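Side-chain contacts in pyruvate kinase (Pseudomonas aeruginosa, PDB 6QXL), which probably catalyses the last step of glycolysis, passing a phosphoryl group from phosphoenolpyruvate to ADP to give pyruvate and ATP, and works with magnesium and potassium ions: residues 172-175 and 176-179; 202-205 and 206-210; 267-270 and 271-274; 324-327 and 328-332; 386-389 and 390-394. All blocks are in the same frame, centred on the assembly; numbering follows the deposited sequence.

Contact 1. Residues 172-175 and 176-179; sequences LTDK and DKAD
K175 and D179, one turn apart on the first turns of helix 174-185, meet through a salt bridge: K175 NZ lies 2.8 Å from D179 OD2 and uses the lone pair of that oxygen on the side of its twin, OD1. The lysine chain leaves with CG anti to its backbone N (chi1 -178°), runs straight, and bends only at its last torsion, which turns NZ back onto the carboxylate. On the way K175 CG passes 3.3 Å from D179 OD2, so the same oxygen rests against the aliphatic stem as well. NZ has a second partner in the carbonyl of F37, which ties this helix start to the loop beyond the second barrel strand.

D176 and T173 secure the first turn of the helix. D176 N donates to T173 OG1 across 3.2 Å, and in return D176 OD2 takes a weak but straight bond from T173 N at 3.3 Å. The threonine hydroxyl reaches this place because it sits between its own N and carbonyl carbon (chi1 65°). The other carboxylate oxygen, D176 OD1, accepts from the backbone N of G71, so both oxygens of this buried group have partners, which should restrict its rotation. Such a reciprocal exchange between N-cap and N3 is a capping box, here opening one of the outer helices of the pyruvate kinase TIM barrel.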
loop_
_atom_site.group_PDB
_atom_site.type_symbol
_atom_site.label_atom_id
_atom_site.label_comp_id
_atom_site.label_asym_id
_atom_site.label_seq_id
_atom_site.Cartn_x
_atom_site.Cartn_y
_atom_site.Cartn_z
ATOM N N LEU A 172 -4.675 5.375 -45.002
ATOM C CA LEU A 172 -3.660 5.913 -45.920
ATOM C C LEU A 172 -4.302 6.417 -47.197
ATOM O O LEU A 172 -4.935 5.677 -47.937
ATOM C CB LEU A 172 -2.569 4.883 -46.212
ATOM C CG LEU A 172 -1.546 4.860 -45.005
ATOM C CD1 LEU A 172 -2.069 4.568 -43.590
ATOM C CD2 LEU A 172 -0.364 3.987 -45.260
ATOM N N THR A 173 -4.035 7.684 -47.478
ATOM C CA THR A 173 -4.408 8.291 -48.754
ATOM C C THR A 173 -3.259 8.150 -49.737
ATOM O O THR A 173 -2.171 7.647 -49.389
ATOM C CB THR A 173 -4.733 9.778 -48.561
ATOM O OG1 THR A 173 -3.562 10.514 -48.150
ATOM C CG2 THR A 173 -5.829 9.933 -47.479
ATOM N N ASP A 174 -3.494 8.566 -50.977
ATOM C CA ASP A 174 -2.419 8.534 -51.978
ATOM C C ASP A 174 -1.340 9.549 -51.658
ATOM O O ASP A 174 -0.156 9.267 -51.807
ATOM C CB ASP A 174 -2.979 8.728 -53.385
ATOM C CG ASP A 174 -3.852 7.543 -53.839
ATOM O OD1 ASP A 174 -3.750 6.416 -53.297
ATOM O OD2 ASP A 174 -4.663 7.739 -54.755
ATOM N N LYS A 175 -1.749 10.717 -51.175
ATOM C CA LYS A 175 -0.787 11.696 -50.677
ATOM C C LYS A 175 0.134 11.059 -49.622
ATOM O O LYS A 175 1.352 11.216 -49.692
ATOM C CB LYS A 175 -1.491 12.911 -50.108
ATOM C CG LYS A 175 -0.527 13.980 -49.615
ATOM C CD LYS A 175 -1.307 15.150 -49.000
ATOM C CE LYS A 175 -0.383 16.359 -48.809
ATOM N NZ LYS A 175 0.863 16.005 -48.081
ATOM N N ASP A 176 -0.451 10.336 -48.674
ATOM C CA ASP A 176 0.336 9.746 -47.599
ATOM C C ASP A 176 1.350 8.723 -48.110
ATOM O O ASP A 176 2.495 8.708 -47.652
ATOM C CB ASP A 176 -0.595 9.089 -46.559
ATOM C CG ASP A 176 -1.451 10.112 -45.807
ATOM O OD1 ASP A 176 -1.094 11.369 -45.770
ATOM O OD2 ASP A 176 -2.500 9.602 -45.271
ATOM N N LYS A 177 0.942 7.912 -49.077
ATOM C CA LYS A 177 1.863 6.956 -49.692
ATOM C C LYS A 177 3.051 7.665 -50.321
ATOM O O LYS A 177 4.182 7.217 -50.179
ATOM C CB LYS A 177 1.118 6.087 -50.710
ATOM C CG LYS A 177 0.172 5.107 -49.996
ATOM C CD LYS A 177 -0.841 4.475 -50.950
ATOM C CE LYS A 177 -1.610 3.390 -50.229
ATOM N NZ LYS A 177 -2.598 2.714 -51.095
ATOM N N ALA A 178 2.792 8.791 -50.980
ATOM C CA ALA A 178 3.872 9.612 -51.535
ATOM C C ALA A 178 4.747 10.200 -50.447
ATOM O O ALA A 178 5.969 10.209 -50.580
ATOM C CB ALA A 178 3.301 10.724 -52.412
ATOM N N ASP A 179 4.122 10.678 -49.376
ATOM C CA ASP A 179 4.862 11.270 -48.260
ATOM C C ASP A 179 5.674 10.221 -47.493
ATOM O O ASP A 179 6.740 10.541 -46.974
ATOM C CB ASP A 179 3.924 12.012 -47.319
ATOM C CG ASP A 179 3.259 13.237 -47.964
ATOM O OD1 ASP A 179 3.919 13.894 -48.806
ATOM O OD2 ASP A 179 2.091 13.548 -47.574
#

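Contact 2. Residues 202-205 and 206-210; sequences MEYA and RRLLT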
loop_
_atom_site.group_PDB
_atom_site.type_symbol
_atom_site.label_atom_id
_atom_site.label_comp_id
_atom_site.label_asym_id
_atom_site.label_seq_id
_atom_site.Cartn_x
_atom_site.Cartn_y
_atom_site.Cartn_z
ATOM N N MET A 202 -1.652 0.730 -38.699
ATOM C CA MET A 202 -0.243 0.936 -38.412
ATOM C C MET A 202 0.652 -0.097 -39.093
ATOM O O MET A 202 1.766 0.233 -39.505
ATOM C CB MET A 202 0.024 0.907 -36.898
ATOM C CG MET A 202 -0.586 2.048 -36.091
ATOM S SD MET A 202 -0.250 3.703 -36.687
ATOM C CE MET A 202 1.525 3.778 -36.411
ATOM N N GLU A 203 0.180 -1.341 -39.184
ATOM C CA GLU A 203 0.947 -2.384 -39.878
ATOM C C GLU A 203 1.078 -2.066 -41.368
ATOM O O GLU A 203 2.152 -2.238 -41.948
ATOM C CB GLU A 203 0.310 -3.745 -39.681
ATOM C CG GLU A 203 0.583 -4.339 -38.316
ATOM C CD GLU A 203 -0.528 -5.274 -37.828
ATOM O OE1 GLU A 203 -1.499 -5.567 -38.556
ATOM O OE2 GLU A 203 -0.444 -5.729 -36.665
ATOM N N TYR A 204 -0.009 -1.580 -41.968
ATOM C CA TYR A 204 0.019 -1.151 -43.353
ATOM C C TYR A 204 1.056 -0.042 -43.563
ATOM O O TYR A 204 1.871 -0.089 -44.485
ATOM C CB TYR A 204 -1.375 -0.688 -43.801
ATOM C CG TYR A 204 -1.515 -0.372 -45.282
ATOM C CD1 TYR A 204 -0.646 -0.919 -46.251
ATOM C CD2 TYR A 204 -2.573 0.414 -45.737
ATOM C CE1 TYR A 204 -0.802 -0.638 -47.591
ATOM C CE2 TYR A 204 -2.740 0.688 -47.088
ATOM C CZ TYR A 204 -1.832 0.185 -48.003
ATOM O OH TYR A 204 -1.991 0.397 -49.337
ATOM N N ALA A 205 1.038 0.952 -42.684
ATOM C CA ALA A 205 1.995 2.051 -42.792
ATOM C C ALA A 205 3.432 1.559 -42.634
ATOM O O ALA A 205 4.331 2.042 -43.323
ATOM C CB ALA A 205 1.679 3.125 -41.791
ATOM N N ARG A 206 3.631 0.575 -41.757
ATOM C CA ARG A 206 4.959 0.008 -41.543
ATOM C C ARG A 206 5.449 -0.739 -42.782
ATOM O O ARG A 206 6.619 -0.629 -43.152
ATOM C CB ARG A 206 4.961 -0.928 -40.332
ATOM C CG ARG A 206 6.365 -1.172 -39.763
ATOM C CD ARG A 206 6.323 -2.064 -38.543
ATOM N NE ARG A 206 5.842 -1.399 -37.323
ATOM C CZ ARG A 206 6.560 -0.553 -36.567
ATOM N NH1 ARG A 206 7.796 -0.207 -36.911
ATOM N NH2 ARG A 206 6.046 -0.033 -35.470
ATOM N N ARG A 207 4.542 -1.480 -43.420
ATOM C CA ARG A 207 4.845 -2.178 -44.666
ATOM C C ARG A 207 5.349 -1.194 -45.709
ATOM O O ARG A 207 6.456 -1.344 -46.224
ATOM C CB ARG A 207 3.584 -2.884 -45.164
ATOM C CG ARG A 207 3.768 -4.065 -46.073
ATOM C CD ARG A 207 2.670 -5.135 -45.897
ATOM N NE ARG A 207 1.283 -4.662 -45.737
ATOM C CZ ARG A 207 0.489 -4.900 -44.672
ATOM N NH1 ARG A 207 0.868 -5.658 -43.636
ATOM N NH2 ARG A 207 -0.775 -4.495 -44.672
ATOM N N LEU A 208 4.565 -0.149 -45.964
ATOM C CA LEU A 208 4.921 0.853 -46.965
ATOM C C LEU A 208 6.242 1.530 -46.646
ATOM O O LEU A 208 7.028 1.832 -47.545
ATOM C CB LEU A 208 3.816 1.879 -47.122
ATOM C CG LEU A 208 2.447 1.306 -47.565
ATOM C CD1 LEU A 208 1.384 2.392 -47.533
ATOM C CD2 LEU A 208 2.565 0.662 -48.955
ATOM N N LEU A 209 6.498 1.774 -45.367
ATOM C CA LEU A 209 7.730 2.448 -44.989
ATOM C C LEU A 209 8.942 1.545 -45.223
ATOM O O LEU A 209 9.976 2.010 -45.726
ATOM C CB LEU A 209 7.671 2.944 -43.550
ATOM C CG LEU A 209 8.913 3.764 -43.138
ATOM C CD1 LEU A 209 8.859 5.156 -43.766
ATOM C CD2 LEU A 209 9.110 3.856 -41.629
ATOM N N THR A 210 8.840 0.284 -44.832
ATOM C CA THR A 210 9.947 -0.654 -45.069
ATOM C C THR A 210 10.148 -0.895 -46.568
ATOM O O THR A 210 11.278 -0.846 -47.051
ATOM C CB THR A 210 9.758 -1.991 -44.342
ATOM O OG1 THR A 210 8.452 -2.460 -44.537
ATOM C CG2 THR A 210 9.956 -1.788 -42.810
#
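Y204 and L208 touch one turn apart on helix 199-211, the crossover helix of a beta-alpha-beta unit that joins barrel strands 190-193 and 217-222. Across the contact four backbone amides are satisfied in the regular helical way: R206 N by M202 O, R207 N by E203 O, L208 N by Y204 O and L209 N by A205 O. The bond from L208 N to Y204 O, 3.1 Å long, is close to straight at the hydrogen (173°). R206 O accepts from T210 N, and T210 OG1 lies close to both R206 O (2.9 Å) and R207 O (2.8 Å).

The polar ends look elsewhere. Y204 OH is paired with K177 NZ of the neighbouring barrel helix, and R206 makes a salt bridge through NH2 with D242. The R207 side chain stays nearby, but its guanidinium makes no hydrogen bond across the contact. The chain kinks at chi2 and chi3, which lays the guanidinium over the backbone, with NH2 3.7 Å from Y204 CA. The plane of the guanidinium is turned 26° from that of the tyrosine ring, and NH2 comes to 3.9 Å from Y204 CD1 at a slant.

L208 CD1 stands over one face of the Y204 ring in a CH-pi contact, 4.0 Å from the centroid, and lies 3.7 Å from Y204 CE1 on the rim of that face.

Contact 3. Residues 267-270 and 271-274; sequences IILH and ARRN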
loop_
_atom_site.group_PDB
_atom_site.type_symbol
_atom_site.label_atom_id
_atom_site.label_comp_id
_atom_site.label_asym_id
_atom_site.label_seq_id
_atom_site.Cartn_x
_atom_site.Cartn_y
_atom_site.Cartn_z
ATOM N N ILE A 267 -3.704 7.001 -21.918
ATOM C CA ILE A 267 -2.830 6.775 -23.059
ATOM C C ILE A 267 -1.360 6.779 -22.613
ATOM O O ILE A 267 -0.599 5.896 -22.978
ATOM C CB ILE A 267 -3.054 7.828 -24.147
ATOM C CG1 ILE A 267 -4.438 7.691 -24.775
ATOM C CG2 ILE A 267 -1.992 7.705 -25.229
ATOM C CD1 ILE A 267 -4.898 8.935 -25.506
ATOM N N ILE A 268 -0.971 7.771 -21.821
ATOM C CA ILE A 268 0.409 7.869 -21.383
ATOM C C ILE A 268 0.794 6.623 -20.600
ATOM O O ILE A 268 1.828 6.008 -20.866
ATOM C CB ILE A 268 0.627 9.131 -20.542
ATOM C CG1 ILE A 268 0.547 10.356 -21.432
ATOM C CG2 ILE A 268 1.963 9.081 -19.824
ATOM C CD1 ILE A 268 0.374 11.653 -20.674
ATOM N N LEU A 269 -0.047 6.236 -19.651
ATOM C CA LEU A 269 0.247 5.084 -18.817
ATOM C C LEU A 269 0.314 3.788 -19.634
ATOM O O LEU A 269 1.258 3.013 -19.505
ATOM C CB LEU A 269 -0.785 4.964 -17.716
ATOM C CG LEU A 269 -0.586 3.797 -16.741
ATOM C CD1 LEU A 269 0.640 4.023 -15.833
ATOM C CD2 LEU A 269 -1.853 3.580 -15.930
ATOM N N HIS A 270 -0.673 3.556 -20.490
ATOM C CA HIS A 270 -0.666 2.329 -21.279
ATOM C C HIS A 270 0.513 2.292 -22.239
ATOM O O HIS A 270 1.114 1.241 -22.445
ATOM C CB HIS A 270 -1.991 2.131 -22.007
ATOM C CG HIS A 270 -3.108 1.693 -21.106
ATOM N ND1 HIS A 270 -4.123 0.874 -21.524
ATOM C CD2 HIS A 270 -3.349 1.952 -19.796
ATOM C CE1 HIS A 270 -4.966 0.673 -20.527
ATOM N NE2 HIS A 270 -4.518 1.318 -19.466
ATOM N N ALA A 271 0.878 3.438 -22.797
ATOM C CA ALA A 271 2.065 3.507 -23.643
ATOM C C ALA A 271 3.299 3.058 -22.879
ATOM O O ALA A 271 4.030 2.163 -23.333
ATOM C CB ALA A 271 2.252 4.904 -24.196
ATOM N N ARG A 272 3.521 3.644 -21.708
ATOM C CA ARG A 272 4.699 3.298 -20.919
ATOM C C ARG A 272 4.690 1.820 -20.520
ATOM O O ARG A 272 5.719 1.155 -20.565
ATOM C CB ARG A 272 4.815 4.191 -19.683
ATOM C CG ARG A 272 5.056 5.650 -19.990
ATOM C CD ARG A 272 4.951 6.563 -18.784
ATOM N NE ARG A 272 5.902 6.199 -17.769
ATOM C CZ ARG A 272 5.633 5.860 -16.505
ATOM N NH1 ARG A 272 4.394 5.918 -16.017
ATOM N NH2 ARG A 272 6.642 5.501 -15.707
ATOM N N ARG A 273 3.534 1.296 -20.152
ATOM C CA ARG A 273 3.448 -0.112 -19.771
ATOM C C ARG A 273 3.837 -1.044 -20.903
ATOM O O ARG A 273 4.467 -2.070 -20.649
ATOM C CB ARG A 273 2.057 -0.475 -19.328
ATOM C CG ARG A 273 1.755 0.035 -17.985
ATOM C CD ARG A 273 0.440 -0.539 -17.566
ATOM N NE ARG A 273 0.203 -0.061 -16.225
ATOM C CZ ARG A 273 -0.974 -0.017 -15.630
ATOM N NH1 ARG A 273 -2.086 -0.406 -16.267
ATOM N NH2 ARG A 273 -1.028 0.500 -14.404
ATOM N N ASN A 274 3.487 -0.671 -22.128
ATOM C CA ASN A 274 3.883 -1.445 -23.297
ATOM C C ASN A 274 5.240 -1.023 -23.880
ATOM O O ASN A 274 5.547 -1.361 -25.007
ATOM C CB ASN A 274 2.806 -1.364 -24.374
ATOM C CG ASN A 274 1.543 -2.051 -23.969
ATOM O OD1 ASN A 274 1.442 -3.270 -24.086
ATOM N ND2 ASN A 274 0.579 -1.281 -23.490
#
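R273 folds its chain back along L269, one turn earlier on the last turns of helix 260-273. Its CB starts 3.6 Å from L269 O, CG settles closer, 3.4 Å from that carbonyl oxygen, and CD still runs past it at 4.1 Å. With CG anti to its own carbonyl carbon (chi1 -75°) and an extended run from CG to NE, the chain heads back toward the start of the helix. NE then comes alongside the branch point, 4.0 Å from L269 CG. At the tip the guanidinium presents one face to the leucine methyl: L269 CD2 lies 3.7 Å from R273 CZ and 3.5 Å from R273 NH2, over the rim of the group, and NH1 borders it too.

One residue further along, H270 O takes two donors from N274, the residue where the chain leaves helical geometry. N274 N bonds to it at 3.1 Å, while N274 ND2, at 2.8 Å, comes from the other face of the carbonyl plane. The imidazole of H270 is held by D235 of helix 231-239 through ND1.

The chemistry therefore divides: the guanidinium of an exposed arginine rests one face on a leucine methyl, an apolar contact without hydrogen bonds, and an asparagine doubles the bonding to one of the last helical carbonyls.

Contact 4. Residues 324-327 and 328-332; sequences YPVE and AVKAM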
loop_
_atom_site.group_PDB
_atom_site.type_symbol
_atom_site.label_atom_id
_atom_site.label_comp_id
_atom_site.label_asym_id
_atom_site.label_seq_id
_atom_site.Cartn_x
_atom_site.Cartn_y
_atom_site.Cartn_z
ATOM N N TYR A 324 6.139 34.291 -31.567
ATOM C CA TYR A 324 7.178 34.102 -30.547
ATOM C C TYR A 324 7.609 32.626 -30.428
ATOM O O TYR A 324 7.606 32.047 -29.345
ATOM C CB TYR A 324 6.673 34.603 -29.199
ATOM C CG TYR A 324 6.286 36.049 -29.158
ATOM C CD1 TYR A 324 5.008 36.431 -29.538
ATOM C CD2 TYR A 324 7.206 37.057 -28.778
ATOM C CE1 TYR A 324 4.638 37.754 -29.517
ATOM C CE2 TYR A 324 6.781 38.358 -28.668
ATOM C CZ TYR A 324 5.538 38.701 -29.084
ATOM O OH TYR A 324 5.155 40.017 -29.056
ATOM N N PRO A 325 8.022 32.021 -31.545
ATOM C CA PRO A 325 8.413 30.618 -31.499
ATOM C C PRO A 325 9.557 30.296 -30.533
ATOM O O PRO A 325 9.520 29.284 -29.830
ATOM C CB PRO A 325 8.801 30.311 -32.945
ATOM C CG PRO A 325 9.097 31.624 -33.546
ATOM C CD PRO A 325 8.168 32.588 -32.891
ATOM N N VAL A 326 10.553 31.157 -30.464
ATOM C CA VAL A 326 11.690 30.874 -29.588
ATOM C C VAL A 326 11.288 31.013 -28.126
ATOM O O VAL A 326 11.620 30.161 -27.296
ATOM C CB VAL A 326 12.901 31.751 -29.939
ATOM C CG1 VAL A 326 14.064 31.531 -28.978
ATOM C CG2 VAL A 326 13.328 31.456 -31.369
ATOM N N GLU A 327 10.523 32.043 -27.825
ATOM C CA GLU A 327 10.093 32.278 -26.448
ATOM C C GLU A 327 9.177 31.153 -25.950
ATOM O O GLU A 327 9.227 30.787 -24.775
ATOM C CB GLU A 327 9.412 33.632 -26.317
ATOM C CG GLU A 327 10.326 34.820 -26.656
ATOM C CD GLU A 327 10.422 35.227 -28.136
ATOM O OE1 GLU A 327 10.008 34.482 -29.067
ATOM O OE2 GLU A 327 10.905 36.335 -28.374
ATOM N N ALA A 328 8.373 30.581 -26.855
ATOM C CA ALA A 328 7.538 29.440 -26.511
ATOM C C ALA A 328 8.376 28.243 -26.081
ATOM O O ALA A 328 8.123 27.656 -25.027
ATOM C CB ALA A 328 6.622 29.073 -27.661
ATOM N N VAL A 329 9.385 27.901 -26.873
ATOM C CA VAL A 329 10.263 26.788 -26.533
ATOM C C VAL A 329 10.950 27.048 -25.190
ATOM O O VAL A 329 10.978 26.178 -24.326
ATOM C CB VAL A 329 11.302 26.542 -27.639
ATOM C CG1 VAL A 329 12.421 25.595 -27.155
ATOM C CG2 VAL A 329 10.622 26.002 -28.893
ATOM N N LYS A 330 11.481 28.249 -25.009
ATOM C CA LYS A 330 12.133 28.592 -23.742
ATOM C C LYS A 330 11.188 28.421 -22.554
ATOM O O LYS A 330 11.558 27.829 -21.540
ATOM C CB LYS A 330 12.698 30.009 -23.764
ATOM C CG LYS A 330 13.912 30.156 -24.647
ATOM C CD LYS A 330 14.633 31.484 -24.404
ATOM C CE LYS A 330 15.766 31.688 -25.407
ATOM N NZ LYS A 330 16.152 33.125 -25.517
ATOM N N ALA A 331 9.959 28.910 -22.706
ATOM C CA ALA A 331 8.983 28.844 -21.619
ATOM C C ALA A 331 8.631 27.383 -21.314
ATOM O O ALA A 331 8.628 26.966 -20.155
ATOM C CB ALA A 331 7.740 29.625 -21.968
ATOM N N MET A 332 8.360 26.619 -22.359
ATOM C CA MET A 332 8.022 25.227 -22.200
ATOM C C MET A 332 9.140 24.478 -21.479
ATOM O O MET A 332 8.888 23.720 -20.534
ATOM C CB MET A 332 7.719 24.632 -23.573
ATOM C CG MET A 332 7.353 23.182 -23.565
ATOM S SD MET A 332 6.633 22.688 -25.124
ATOM C CE MET A 332 4.882 22.818 -24.725
#
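From Y324 O to A328 N, P325 O to V329 N, V326 O to K330 N and E327 O to A331 N, four successive i to i+4 bonds wind the first turns of helix 325-340, with Y324 as N-cap and P325 as first residue. The bond from V329 N to P325 O is 3.3 Å, longer than the one from A331 N to E327 O at 2.9 Å.

Side chains meet across these turns chiefly at V326 and K330, which lie side by side and point the same way. V326 CG1, set anti to its backbone N (chi1 176°), comes 4.0 Å from K330 CE, while K330 CG passes 3.5 Å from V326 O. Deeper in, the methyl group of A328 rests 3.6 Å from Y324 O, and V329 CG2 lies 3.6 Å from P325 O. A328 and V329 both pack against L315 of the last barrel strand, and V326 and V329 reach helix 19-28. E327 bends at chi2, bringing its carboxylate carbon to the edge of the Y324 ring, in its plane.

No salt bridge joins these turns: E327 OE2 and K330 NZ are 6.8 Å apart. The attachment is thus backbone bonding plus apolar contact, with the lysine laying its CE methylene beside a valine methyl.

Contact 5. Residues 386-389 and 390-394; sequences SGFT and PLIMS. With G6P (6-O-phosphono-alpha-D-glucopyranose), chain M.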
loop_
_atom_site.group_PDB
_atom_site.type_symbol
_atom_site.label_atom_id
_atom_site.label_comp_id
_atom_site.label_asym_id
_atom_site.label_seq_id
_atom_site.Cartn_x
_atom_site.Cartn_y
_atom_site.Cartn_z
ATOM N N SER A 386 20.714 -0.030 -31.052
ATOM C CA SER A 386 19.500 0.518 -31.634
ATOM C C SER A 386 18.717 1.456 -30.731
ATOM O O SER A 386 17.704 2.005 -31.152
ATOM C CB SER A 386 18.581 -0.619 -32.070
ATOM O OG SER A 386 17.912 -1.189 -30.954
ATOM N N GLY A 387 19.156 1.625 -29.491
ATOM C CA GLY A 387 18.425 2.437 -28.504
ATOM C C GLY A 387 17.351 1.696 -27.711
ATOM O O GLY A 387 16.713 2.292 -26.859
ATOM N N PHE A 388 17.168 0.405 -27.951
ATOM C CA PHE A 388 16.163 -0.365 -27.231
ATOM C C PHE A 388 16.394 -0.444 -25.726
ATOM O O PHE A 388 15.459 -0.329 -24.940
ATOM C CB PHE A 388 16.062 -1.782 -27.787
ATOM C CG PHE A 388 15.058 -2.631 -27.082
ATOM C CD1 PHE A 388 13.705 -2.505 -27.362
ATOM C CD2 PHE A 388 15.450 -3.548 -26.111
ATOM C CE1 PHE A 388 12.752 -3.295 -26.727
ATOM C CE2 PHE A 388 14.524 -4.338 -25.442
ATOM C CZ PHE A 388 13.161 -4.203 -25.757
ATOM N N THR A 389 17.622 -0.673 -25.316
ATOM C CA THR A 389 17.889 -0.775 -23.893
ATOM C C THR A 389 17.540 0.513 -23.133
ATOM O O THR A 389 16.845 0.447 -22.145
ATOM C CB THR A 389 19.317 -1.287 -23.633
ATOM O OG1 THR A 389 19.448 -2.596 -24.179
ATOM C CG2 THR A 389 19.586 -1.390 -22.152
ATOM N N PRO A 390 17.980 1.682 -23.596
ATOM C CA PRO A 390 17.596 2.911 -22.874
ATOM C C PRO A 390 16.112 3.293 -23.059
ATOM O O PRO A 390 15.578 4.029 -22.251
ATOM C CB PRO A 390 18.540 3.979 -23.430
ATOM C CG PRO A 390 18.851 3.492 -24.795
ATOM C CD PRO A 390 18.899 1.984 -24.706
ATOM N N LEU A 391 15.442 2.766 -24.075
ATOM C CA LEU A 391 14.000 2.892 -24.132
ATOM C C LEU A 391 13.354 2.277 -22.898
ATOM O O LEU A 391 12.513 2.907 -22.258
ATOM C CB LEU A 391 13.451 2.241 -25.396
ATOM C CG LEU A 391 11.921 2.153 -25.498
ATOM C CD1 LEU A 391 11.301 3.515 -25.571
ATOM C CD2 LEU A 391 11.505 1.363 -26.703
ATOM N N ILE A 392 13.760 1.058 -22.546
ATOM C CA ILE A 392 13.204 0.362 -21.398
ATOM C C ILE A 392 13.600 1.092 -20.115
ATOM O O ILE A 392 12.758 1.367 -19.264
ATOM C CB ILE A 392 13.664 -1.080 -21.339
ATOM C CG1 ILE A 392 13.331 -1.838 -22.632
ATOM C CG2 ILE A 392 13.054 -1.799 -20.142
ATOM C CD1 ILE A 392 11.893 -1.816 -23.062
ATOM N N MET A 393 14.858 1.465 -19.985
ATOM C CA MET A 393 15.274 2.182 -18.785
ATOM C C MET A 393 14.377 3.397 -18.531
ATOM O O MET A 393 13.953 3.634 -17.402
ATOM C CB MET A 393 16.729 2.632 -18.871
ATOM C CG MET A 393 17.740 1.496 -18.928
ATOM S SD MET A 393 19.403 2.158 -18.981
ATOM C CE MET A 393 20.360 0.660 -18.874
ATOM N N SER A 394 14.050 4.129 -19.593
ATOM C CA SER A 394 13.364 5.402 -19.449
ATOM C C SER A 394 11.852 5.271 -19.232
ATOM O O SER A 394 11.194 6.267 -18.972
ATOM C CB SER A 394 13.675 6.287 -20.652
ATOM O OG SER A 394 13.244 5.686 -21.847
HETATM C C1 G6P M . 25.606 -3.206 -26.503
HETATM C C2 G6P M . 26.489 -3.900 -27.520
HETATM C C3 G6P M . 25.877 -5.292 -27.619
HETATM C C4 G6P M . 24.374 -5.348 -27.416
HETATM C C5 G6P M . 23.865 -4.008 -27.922
HETATM C C6 G6P M . 22.350 -4.018 -28.008
HETATM O O1 G6P M . 26.390 -2.086 -26.119
HETATM O O2 G6P M . 26.587 -3.184 -28.778
HETATM O O3 G6P M . 26.458 -5.916 -26.503
HETATM O O4 G6P M . 23.793 -6.522 -28.041
HETATM O O5 G6P M . 24.328 -2.945 -27.091
HETATM O O6 G6P M . 21.736 -2.758 -27.810
HETATM P P G6P M . 20.114 -2.584 -28.033
HETATM O O1P G6P M . 19.906 -2.162 -29.467
HETATM O O2P G6P M . 20.131 -1.514 -26.965
HETATM O O3P G6P M . 19.278 -3.883 -27.903
#
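G6P O1P is gripped twice by S386: the backbone N donates to it at 2.8 Å and the side-chain OG at 2.7 Å. The hydroxyl can join its own amide on one phosphate oxygen because OG is tucked between N and carbonyl carbon (chi1 77°). A second phosphate oxygen, G6P O2P, takes the backbone N of T389 at 3.1 Å. T389 OG1 lies equally near O2P and is also hydrogen-bonded to T470 OG1.

G387 is the N-cap of helix 388-394; at its backbone geometry (phi 87°) a CB would jam against the carbonyl O of S386, which by itself calls for glycine. Its carbonyl accepts from L391 N. With T389 N donating to it, the phosphate sits at the helix start, and the helix dipole would be expected to favour its negative charge. One turn on, I392 packs on the ring of F388, whose CB borders the phosphate. I392 CG1 stands over one face of the phenyl ring, 4.2 Å from the centroid in a CH-pi contact, and I392 CD1 reaches 3.8 Å from F388 CZ. On the buried side T389 CG2 meets M393 CE at 3.9 Å, near C382 and A364.

Phosphate held at the N-terminus of a helix, just after strand 377-383 of a beta-alpha-beta unit, marks the allosteric sugar-phosphate site of the pyruvate kinase C-terminal domain.

Contacts 1 to 4 sit on helices round the TIM barrel, while contact 5 belongs to the C-terminal alpha/beta domain. Contacts 1 and 2 touch directly, through a polar pair and through L172 against L208, so joining two successive barrel helices. Contacts 3 and 5 come within about 5 Å at their nearest atoms without touching, near the junction of the two domains. Contacts 4 and 5 are the more buried; contacts 1, 2 and 3 reach the surface with charged chains. Three hold helix starts: contact 1 has a capping box, contact 4 has Y324 as N-cap with no side-chain capping bond across it, and contact 5 has G387 as N-cap with phosphate bound nearby; contact 3 is a helix end.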